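Local coordinates for protein alpha-glucosidase (PDB 5HQA) that hydrolyses alpha-glucosidic linkages as a chloride-activated member of glycoside hydrolase family 97 that holds a calcium ion, at residues A[115-118]-A[119-122]; A[210-213]-A[214-218]; A[604-608]-A[609-613]. One frame throughout, in Å; residues are numbered along the deposited sequence. Where two conformers were deposited one is given.

The three contacts follow one another along the chain in series, none nesting in or crossing another. Contact 1 turns the chain between strand 107-114 and strand 122-134, which belong to different antiparallel sheets of the N-terminal region. Contact 2 closes the loop between strands 204-209 and 218-221, both of which pair with strand 122-134, the strand that leaves contact 1; the nearest atoms of these two contacts are about 8 Å apart. The chain then builds the parallel sheet of the catalytic TIM-barrel region before contact 3 leads from strand 596-601 into strand 611-618 of the C-terminal sheet, with nearest atoms about 46 Å from contact 1 and on the opposite side of the molecule's centre.

Contact 1 of 3, residues A[115-118]-A[119-122]; sequences PKQA and GLNN
P115 meets L120 through its backbone: the carbonyl oxygen P115 O lies 3.6 Å from the methyl carbon L120 CD2. The same oxygen is claimed by a side chain two residues on, because Q117 NE2 donates to P115 O at 3.0 Å with the acceptor close to the plane of the amide. Glutamine is well suited here. Its CG sits between the backbone N and the carbonyl carbon (chi1 57°), which sends the otherwise extended side chain back alongside P115, and its NE2 has a second acceptor in T96 O, so two bonds fix the rotation of the amide group. On the way, the aliphatic part of Q117 does apolar work: Q117 CG packs 3.7 Å from L120 CB, the two side chains running at a slant to one another. L120 is buried, and its side chain also reaches H45, as befits a leucine beneath a surface loop. The backbone of Q117 serves the turn twice. L120 N donates to Q117 O at 3.0 Å, fairly straight at 158°, while a water accepts from Q117 N at 3.2 Å and donates to L120 O at 2.8 Å, bridging the open end of the bend. A118 occupies the first corner, its small methyl directed outward. G119 takes the second corner with a positive phi of 83°, where the absence of a beta carbon avoids a collision with A118 O. The backbone from Q117 to L120 is a type II beta turn with glycine at its third position, which here carries the chain from one antiparallel sheet of the N-terminal, galactose mutarotase-like region to the other.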
ATOM      1  N   PRO A 115      11.345  13.500  25.806  1.00 16.74           N
ATOM      2  CA  PRO A 115      12.731  13.965  25.854  1.00 18.45           C
ATOM      3  C   PRO A 115      13.545  13.206  26.891  1.00 20.10           C
ATOM      4  O   PRO A 115      13.018  12.504  27.753  1.00 18.85           O
ATOM      5  CB  PRO A 115      12.571  15.427  26.270  1.00 21.01           C
ATOM      6  CG  PRO A 115      11.409  15.364  27.238  1.00 17.72           C
ATOM      7  CD  PRO A 115      10.451  14.347  26.616  1.00 14.98           C
ATOM      8  N   LYS A 116      14.860  13.397  26.810  1.00 20.52           N
ATOM      9  CA  LYS A 116      15.757  12.918  27.853  1.00 23.15           C
ATOM     10  C   LYS A 116      15.317  13.452  29.211  1.00 24.15           C
ATOM     11  O   LYS A 116      15.021  14.643  29.357  1.00 24.02           O
ATOM     12  CB  LYS A 116      17.191  13.359  27.544  1.00 25.91           C
ATOM     13  CG  LYS A 116      18.219  12.941  28.586  1.00 29.87           C
ATOM     14  CD  LYS A 116      19.593  13.482  28.226  1.00 33.01           C
ATOM     15  CE  LYS A 116      20.624  13.107  29.269  1.00 40.60           C
ATOM     16  NZ  LYS A 116      21.925  13.771  28.972  1.00 47.97           N
ATOM     17  N   GLN A 117      15.253  12.561  30.201  1.00 23.04           N
ATOM     18  CA  GLN A 117      14.872  12.957  31.549  1.00 23.74           C
ATOM     19  C   GLN A 117      15.327  11.894  32.533  1.00 24.81           C
ATOM     20  O   GLN A 117      15.475  10.720  32.185  1.00 24.27           O
ATOM     21  CB  GLN A 117      13.364  13.170  31.671  1.00 22.48           C
ATOM     22  CG  GLN A 117      12.541  11.970  31.280  1.00 18.92           C
ATOM     23  CD  GLN A 117      11.110  12.360  31.006  1.00 19.72           C
ATOM     24  OE1 GLN A 117      10.314  12.527  31.930  1.00 21.79           O
ATOM     25  NE2 GLN A 117      10.777  12.533  29.731  1.00 16.39           N
ATOM     26  N   ALA A 118      15.523  12.327  33.778  1.00 23.93           N
ATOM     27  CA  ALA A 118      16.050  11.449  34.813  1.00 23.00           C
ATOM     28  C   ALA A 118      15.159  10.224  34.987  1.00 24.81           C
ATOM     29  O   ALA A 118      13.932  10.337  35.058  1.00 27.78           O
ATOM     30  CB  ALA A 118      16.172  12.220  36.127  1.00 22.19           C
ATOM     31  N   GLY A 119      15.785   9.046  35.026  1.00 24.16           N
ATOM     32  CA  GLY A 119      15.075   7.798  35.204  1.00 23.36           C
ATOM     33  C   GLY A 119      14.470   7.205  33.952  1.00 25.75           C
ATOM     34  O   GLY A 119      13.876   6.123  34.030  1.00 27.97           O
ATOM     35  N   LEU A 120      14.588   7.874  32.803  1.00 23.56           N
ATOM     36  CA  LEU A 120      14.102   7.343  31.525  1.00 25.19           C
ATOM     37  C   LEU A 120      15.286   6.690  30.824  1.00 27.47           C
ATOM     38  O   LEU A 120      15.983   7.318  30.028  1.00 28.92           O
ATOM     39  CB  LEU A 120      13.491   8.436  30.657  1.00 24.68           C
ATOM     40  CG  LEU A 120      12.789   7.895  29.405  1.00 24.39           C
ATOM     41  CD1 LEU A 120      11.423   7.342  29.780  1.00 23.37           C
ATOM     42  CD2 LEU A 120      12.678   8.954  28.315  1.00 21.42           C
ATOM     43  N   ASN A 121      15.515   5.415  31.129  1.00 25.84           N
ATOM     44  CA  ASN A 121      16.668   4.709  30.589  1.00 25.14           C
ATOM     45  C   ASN A 121      16.192   3.632  29.624  1.00 26.17           C
ATOM     46  O   ASN A 121      15.538   3.948  28.625  1.00 30.23           O
ATOM     47  CB  ASN A 121      17.503   4.147  31.732  1.00 27.22           C
ATOM     48  CG  ASN A 121      17.874   5.223  32.730  1.00 37.87           C
ATOM     49  OD1 ASN A 121      18.433   6.257  32.351  1.00 36.18           O
ATOM     50  ND2 ASN A 121      17.522   5.015  34.001  1.00 40.48           N
ATOM     51  N   ASN A 122      16.496   2.369  29.895  1.00 22.77           N
ATOM     52  CA  ASN A 122      16.018   1.295  29.031  1.00 23.65           C
ATOM     53  C   ASN A 122      14.564   1.043  29.377  1.00 24.49           C
ATOM     54  O   ASN A 122      14.258   0.570  30.474  1.00 33.38           O
ATOM     55  CB  ASN A 122      16.856   0.036  29.210  1.00 25.89           C
ATOM     56  CG  ASN A 122      18.281   0.239  28.782  1.00 36.28           C
ATOM     57  OD1 ASN A 122      18.549   0.690  27.665  1.00 37.20           O
ATOM     58  ND2 ASN A 122      19.212  -0.060  29.678  1.00 44.20           N
TER
HETATM   59  O   HOH W   1      16.723   9.936  29.245  1.00 22.12           O

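Contact 2 of 3, residues A[210-213]-A[214-218]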
ATOM      1  N   THR A 210       1.324  -3.910  18.256  1.00 10.04           N
ATOM      2  CA  THR A 210       1.619  -5.319  18.018  1.00 10.17           C
ATOM      3  C   THR A 210       2.888  -5.719  18.761  1.00  9.76           C
ATOM      4  O   THR A 210       3.940  -5.112  18.540  1.00 11.37           O
ATOM      5  CB  THR A 210       1.761  -5.566  16.523  1.00 11.05           C
ATOM      6  OG1 THR A 210       0.526  -5.226  15.883  1.00 10.76           O
ATOM      7  CG2 THR A 210       2.069  -7.028  16.272  1.00 10.48           C
ATOM      8  N   PRO A 211       2.842  -6.716  19.636  1.00  9.97           N
ATOM      9  CA  PRO A 211       3.932  -6.932  20.589  1.00 10.57           C
ATOM     10  C   PRO A 211       5.008  -7.889  20.085  1.00 13.65           C
ATOM     11  O   PRO A 211       4.831  -8.627  19.112  1.00 13.76           O
ATOM     12  CB  PRO A 211       3.204  -7.555  21.782  1.00 11.73           C
ATOM     13  CG  PRO A 211       2.139  -8.378  21.127  1.00 13.66           C
ATOM     14  CD  PRO A 211       1.659  -7.531  19.962  1.00 13.37           C
ATOM     15  N   TRP A 212       6.132  -7.869  20.798  1.00 11.56           N
ATOM     16  CA  TRP A 212       7.124  -8.932  20.744  1.00 12.64           C
ATOM     17  C   TRP A 212       6.549 -10.223  21.319  1.00 14.94           C
ATOM     18  O   TRP A 212       5.584 -10.208  22.085  1.00 14.91           O
ATOM     19  CB  TRP A 212       8.357  -8.563  21.572  1.00 14.19           C
ATOM     20  CG  TRP A 212       9.202  -7.448  21.033  1.00 13.08           C
ATOM     21  CD1 TRP A 212       8.956  -6.105  21.113  1.00 12.27           C
ATOM     22  CD2 TRP A 212      10.456  -7.591  20.365  1.00 13.53           C
ATOM     23  NE1 TRP A 212       9.979  -5.403  20.512  1.00 12.98           N
ATOM     24  CE2 TRP A 212      10.913  -6.295  20.048  1.00 13.93           C
ATOM     25  CE3 TRP A 212      11.237  -8.696  19.997  1.00 13.96           C
ATOM     26  CZ2 TRP A 212      12.117  -6.072  19.384  1.00 15.20           C
ATOM     27  CZ3 TRP A 212      12.442  -8.470  19.335  1.00 17.06           C
ATOM     28  CH2 TRP A 212      12.866  -7.167  19.037  1.00 15.00           C
ATOM     29  N   SER A 213       7.195 -11.350  20.986  1.00 14.19           N
ATOM     30  CA  SER A 213       6.784 -12.625  21.571  1.00 17.69           C
ATOM     31  C   SER A 213       6.875 -12.598  23.091  1.00 18.78           C
ATOM     32  O   SER A 213       6.078 -13.252  23.773  1.00 18.04           O
ATOM     33  CB  SER A 213       7.642 -13.762  21.019  1.00 19.11           C
ATOM     34  OG  SER A 213       9.015 -13.492  21.252  1.00 31.79           O
ATOM     35  N   SER A 214       7.831 -11.843  23.638  1.00 16.86           N
ATOM     36  CA  SER A 214       7.983 -11.727  25.084  1.00 19.81           C
ATOM     37  C   SER A 214       6.828 -10.978  25.733  1.00 21.81           C
ATOM     38  O   SER A 214       6.651 -11.077  26.950  1.00 27.35           O
ATOM     39  CB  SER A 214       9.295 -11.022  25.420  1.00 23.47           C
ATOM     40  OG  SER A 214       9.181  -9.627  25.166  1.00 29.24           O
ATOM     41  N   GLY A 215       6.052 -10.221  24.965  1.00 17.85           N
ATOM     42  CA  GLY A 215       4.857  -9.576  25.462  1.00 17.05           C
ATOM     43  C   GLY A 215       4.920  -8.065  25.499  1.00 15.99           C
ATOM     44  O   GLY A 215       3.865  -7.421  25.519  1.00 17.23           O
ATOM     45  N   VAL A 216       6.113  -7.471  25.529  1.00 16.58           N
ATOM     46  CA  VAL A 216       6.193  -6.014  25.497  1.00 15.12           C
ATOM     47  C   VAL A 216       6.008  -5.531  24.064  1.00 14.10           C
ATOM     48  O   VAL A 216       6.174  -6.285  23.100  1.00 14.63           O
ATOM     49  CB  VAL A 216       7.510  -5.489  26.097  1.00 16.74           C
ATOM     50  CG1 VAL A 216       7.715  -6.040  27.515  1.00 17.94           C
ATOM     51  CG2 VAL A 216       8.700  -5.804  25.192  1.00 13.03           C
ATOM     52  N   ALA A 217       5.639  -4.256  23.928  1.00 14.19           N
ATOM     53  CA  ALA A 217       5.374  -3.698  22.606  1.00 13.52           C
ATOM     54  C   ALA A 217       6.619  -3.068  21.981  1.00 16.17           C
ATOM     55  O   ALA A 217       6.992  -3.415  20.855  1.00 15.01           O
ATOM     56  CB  ALA A 217       4.238  -2.675  22.683  1.00 12.52           C
ATOM     57  N   VAL A 218       7.255  -2.119  22.674  1.00 12.24           N
ATOM     58  CA  VAL A 218       8.332  -1.331  22.070  1.00 11.87           C
ATOM     59  C   VAL A 218       9.485  -1.209  23.049  1.00 15.01           C
ATOM     60  O   VAL A 218       9.292  -0.782  24.192  1.00 15.85           O
ATOM     61  CB  VAL A 218       7.873   0.079  21.652  1.00 12.35           C
ATOM     62  CG1 VAL A 218       9.030   0.813  20.951  1.00 13.49           C
ATOM     63  CG2 VAL A 218       6.636   0.017  20.762  1.00 10.99           C
TER
HETATM   64  O   HOH W   2       6.536  -5.215  18.859  1.00  9.86           O
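The indole of W212 turns an edge, not a face, to the residues that follow it: V216 O and A217 O both lie near the ring plane beside CD1, with W212 CD1 3.3 Å from A217 O. The backbone forms a type I beta turn from W212 to G215 followed by a G1 bulge, the pattern of a 3:5 hairpin loop. The C-H at the ring edge, next to the ring nitrogen, is probably slightly positive, which would suit two carbonyl oxygens. The pi system itself is engaged by K219 in a cation-pi interaction, and the ring nitrogen NE1 donates to Q413 OE1. With CG anti to its own carbonyl carbon (chi1 -69°), W212 holds the ring alongside the returning chain, where W212 CD1 also touches V216 CG2 at 4.1 Å. The two backbone bonds of the loop share W212. W212 N donates to V216 O at 2.8 Å, arriving nearly in line with the carbonyl at 171°. In return G215 N reaches W212 O at 2.9 Å, but from well above the carbonyl plane, 60° out of it. G215 fits the bulge position because its positive phi would press a beta carbon against the carbonyl of S214. The corners are two exposed serines, small and polar; S214 OG folds back to 3.8 Å from W212 CB, while S213 N donates a hydrogen bond to E408 OE1. P211 suits the approach to the turn, since its ring nitrogen has no hydrogen to satisfy and its CB rests 3.5 Å from V216 O. On the returning side A217 and V218 both face I125 of strand 122-134 in a classic beta bulge, and at the mouth of the loop one water donates to T210 O at 2.6 Å and to A217 O at 2.7 Å.

Contact 3 of 3, residues A[604-608]-A[609-613]; sequences FLDNG and KQFEA
L605 and F611 make the apolar contact: L605 CD2 stands over the ring centre, 4.0 Å from the centroid and only 4° off the normal, a CH-pi interaction, while L605 CB touches F611 CE1 at 3.8 Å. Both residues are buried and also lie against F658, so a branched aliphatic and a flat aromatic suit the place. A polar group takes the ring's edge: D606 OD1 approaches F611 CZ at 3.7 Å, carboxylate and ring being nearly coplanar, 22° apart. The backbone makes a type II beta turn from D606 to K609, G608 supplying the positive phi, and leads into strand 611-618 of the C-terminal antiparallel sheet; its closing bond, K609 N to D606 O at 3.4 Å, is weak, but a water donates to both D606 O and K609 O. D606 and K609 also meet through a second water. K609 runs extended past D606, its CD 4.0 Å from D606 CB, and K609 NZ donates to this water at 2.8 Å, which donates weakly to D606 OD1. D606 OD2 forms a salt bridge with K573, and W585 NE1 donates to OD1. With this cation, these donors and the slightly positive phenyl rim around it, the D606 carboxylate is probably stabilised as an anion.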
ATOM      1  N   PHE A 604     -10.338  18.125 -16.473  1.00 21.26           N
ATOM      2  CA  PHE A 604      -8.958  17.925 -16.040  1.00 19.49           C
ATOM      3  C   PHE A 604      -7.972  18.030 -17.198  1.00 20.37           C
ATOM      4  O   PHE A 604      -6.787  18.288 -16.965  1.00 21.51           O
ATOM      5  CB  PHE A 604      -8.798  16.571 -15.333  1.00 16.85           C
ATOM      6  CG  PHE A 604      -9.241  15.395 -16.154  1.00 16.84           C
ATOM      7  CD1 PHE A 604      -8.367  14.778 -17.039  1.00 18.07           C
ATOM      8  CD2 PHE A 604     -10.533  14.892 -16.030  1.00 17.16           C
ATOM      9  CE1 PHE A 604      -8.773  13.683 -17.800  1.00 18.72           C
ATOM     10  CE2 PHE A 604     -10.949  13.800 -16.791  1.00 16.91           C
ATOM     11  CZ  PHE A 604     -10.063  13.189 -17.674  1.00 17.20           C
ATOM     12  N   LEU A 605      -8.430  17.844 -18.436  1.00 18.27           N
ATOM     13  CA  LEU A 605      -7.533  17.936 -19.577  1.00 17.70           C
ATOM     14  C   LEU A 605      -6.971  19.349 -19.700  1.00 22.40           C
ATOM     15  O   LEU A 605      -7.633  20.335 -19.365  1.00 25.41           O
ATOM     16  CB  LEU A 605      -8.267  17.555 -20.864  1.00 17.68           C
ATOM     17  CG  LEU A 605      -8.770  16.119 -20.951  1.00 17.55           C
ATOM     18  CD1 LEU A 605      -9.587  15.929 -22.230  1.00 17.22           C
ATOM     19  CD2 LEU A 605      -7.593  15.168 -20.903  1.00 17.67           C
ATOM     20  N   ASP A 606      -5.732  19.438 -20.188  1.00 20.62           N
ATOM     21  CA  ASP A 606      -5.076  20.730 -20.362  1.00 24.07           C
ATOM     22  C   ASP A 606      -5.904  21.637 -21.259  1.00 28.42           C
ATOM     23  O   ASP A 606      -6.348  21.231 -22.339  1.00 28.18           O
ATOM     24  CB  ASP A 606      -3.681  20.539 -20.954  1.00 24.61           C
ATOM     25  CG  ASP A 606      -2.825  19.614 -20.120  1.00 31.71           C
ATOM     26  OD1 ASP A 606      -2.996  18.382 -20.236  1.00 25.88           O
ATOM     27  OD2 ASP A 606      -1.997  20.120 -19.336  1.00 38.43           O
ATOM     28  N   ASN A 607      -6.117  22.868 -20.802  0.51 29.00           N
ATOM     29  CA  ASN A 607      -6.920  23.815 -21.559  0.51 32.30           C
ATOM     30  C   ASN A 607      -6.251  24.130 -22.889  0.51 31.38           C
ATOM     31  O   ASN A 607      -5.022  24.220 -22.981  0.51 30.00           O
ATOM     32  CB  ASN A 607      -7.131  25.096 -20.749  0.51 36.38           C
ATOM     33  CG  ASN A 607      -7.970  24.867 -19.508  0.51 39.57           C
ATOM     34  OD1 ASN A 607      -8.928  24.090 -19.523  0.51 43.01           O
ATOM     35  ND2 ASN A 607      -7.608  25.535 -18.418  0.51 42.81           N
ATOM     36  N   GLY A 608      -7.068  24.278 -23.930  1.00 31.07           N
ATOM     37  CA  GLY A 608      -6.559  24.635 -25.238  1.00 31.02           C
ATOM     38  C   GLY A 608      -5.857  23.534 -25.998  1.00 33.73           C
ATOM     39  O   GLY A 608      -5.327  23.799 -27.080  1.00 34.08           O
ATOM     40  N   LYS A 609      -5.823  22.311 -25.478  1.00 31.15           N
ATOM     41  CA  LYS A 609      -5.223  21.191 -26.183  1.00 29.24           C
ATOM     42  C   LYS A 609      -6.300  20.245 -26.692  1.00 27.56           C
ATOM     43  O   LYS A 609      -7.348  20.067 -26.063  1.00 28.69           O
ATOM     44  CB  LYS A 609      -4.268  20.406 -25.284  1.00 33.48           C
ATOM     45  CG  LYS A 609      -2.955  21.084 -24.972  1.00 42.01           C
ATOM     46  CD  LYS A 609      -1.944  20.022 -24.530  1.00 48.71           C
ATOM     47  CE  LYS A 609      -0.686  20.636 -23.934  1.00 53.24           C
ATOM     48  NZ  LYS A 609       0.278  19.566 -23.540  1.00 55.49           N
ATOM     49  N   GLN A 610      -6.035  19.633 -27.838  0.54 25.63           N
ATOM     50  CA  GLN A 610      -6.914  18.611 -28.380  0.54 25.61           C
ATOM     51  C   GLN A 610      -6.352  17.232 -28.061  0.54 23.93           C
ATOM     52  O   GLN A 610      -5.140  17.005 -28.146  0.54 23.92           O
ATOM     53  CB  GLN A 610      -7.086  18.786 -29.889  0.54 27.90           C
ATOM     54  CG  GLN A 610      -8.154  17.887 -30.489  0.54 31.37           C
ATOM     55  CD  GLN A 610      -8.645  18.381 -31.833  0.54 34.56           C
ATOM     56  OE1 GLN A 610      -8.998  19.550 -31.988  0.54 39.33           O
ATOM     57  NE2 GLN A 610      -8.667  17.495 -32.815  0.54 35.65           N
ATOM     58  N   PHE A 611      -7.237  16.315 -27.676  1.00 21.37           N
ATOM     59  CA  PHE A 611      -6.859  14.944 -27.360  1.00 20.37           C
ATOM     60  C   PHE A 611      -7.684  13.970 -28.187  1.00 22.44           C
ATOM     61  O   PHE A 611      -8.820  14.261 -28.578  1.00 23.53           O
ATOM     62  CB  PHE A 611      -7.048  14.611 -25.874  1.00 20.15           C
ATOM     63  CG  PHE A 611      -6.226  15.457 -24.949  1.00 20.60           C
ATOM     64  CD1 PHE A 611      -6.612  16.757 -24.650  1.00 19.08           C
ATOM     65  CD2 PHE A 611      -5.082  14.946 -24.356  1.00 18.78           C
ATOM     66  CE1 PHE A 611      -5.857  17.545 -23.789  1.00 18.60           C
ATOM     67  CE2 PHE A 611      -4.325  15.727 -23.487  1.00 17.90           C
ATOM     68  CZ  PHE A 611      -4.714  17.028 -23.204  1.00 18.49           C
ATOM     69  N   GLU A 612      -7.099  12.812 -28.459  1.00 19.13           N
ATOM     70  CA  GLU A 612      -7.823  11.683 -29.027  1.00 19.18           C
ATOM     71  C   GLU A 612      -8.004  10.666 -27.912  1.00 19.27           C
ATOM     72  O   GLU A 612      -7.041  10.013 -27.498  1.00 19.42           O
ATOM     73  CB  GLU A 612      -7.082  11.073 -30.209  1.00 22.27           C
ATOM     74  CG  GLU A 612      -7.850   9.932 -30.859  1.00 25.20           C
ATOM     75  CD  GLU A 612      -7.072   9.268 -31.980  1.00 31.67           C
ATOM     76  OE1 GLU A 612      -6.023   8.648 -31.698  1.00 32.35           O
ATOM     77  OE2 GLU A 612      -7.507   9.371 -33.148  1.00 34.08           O
ATOM     78  N   ALA A 613      -9.226  10.557 -27.402  1.00 19.03           N
ATOM     79  CA  ALA A 613      -9.515   9.560 -26.384  1.00 18.10           C
ATOM     80  C   ALA A 613      -9.549   8.176 -27.015  1.00 21.48           C
ATOM     81  O   ALA A 613     -10.240   7.954 -28.014  1.00 22.59           O
ATOM     82  CB  ALA A 613     -10.846   9.865 -25.704  1.00 18.02           C
TER
HETATM   83  O   HOH W   3      -1.181  17.622 -22.169  1.00 21.89           O
HETATM   84  O   HOH W   4      -8.466  20.816 -23.908  1.00 24.16           O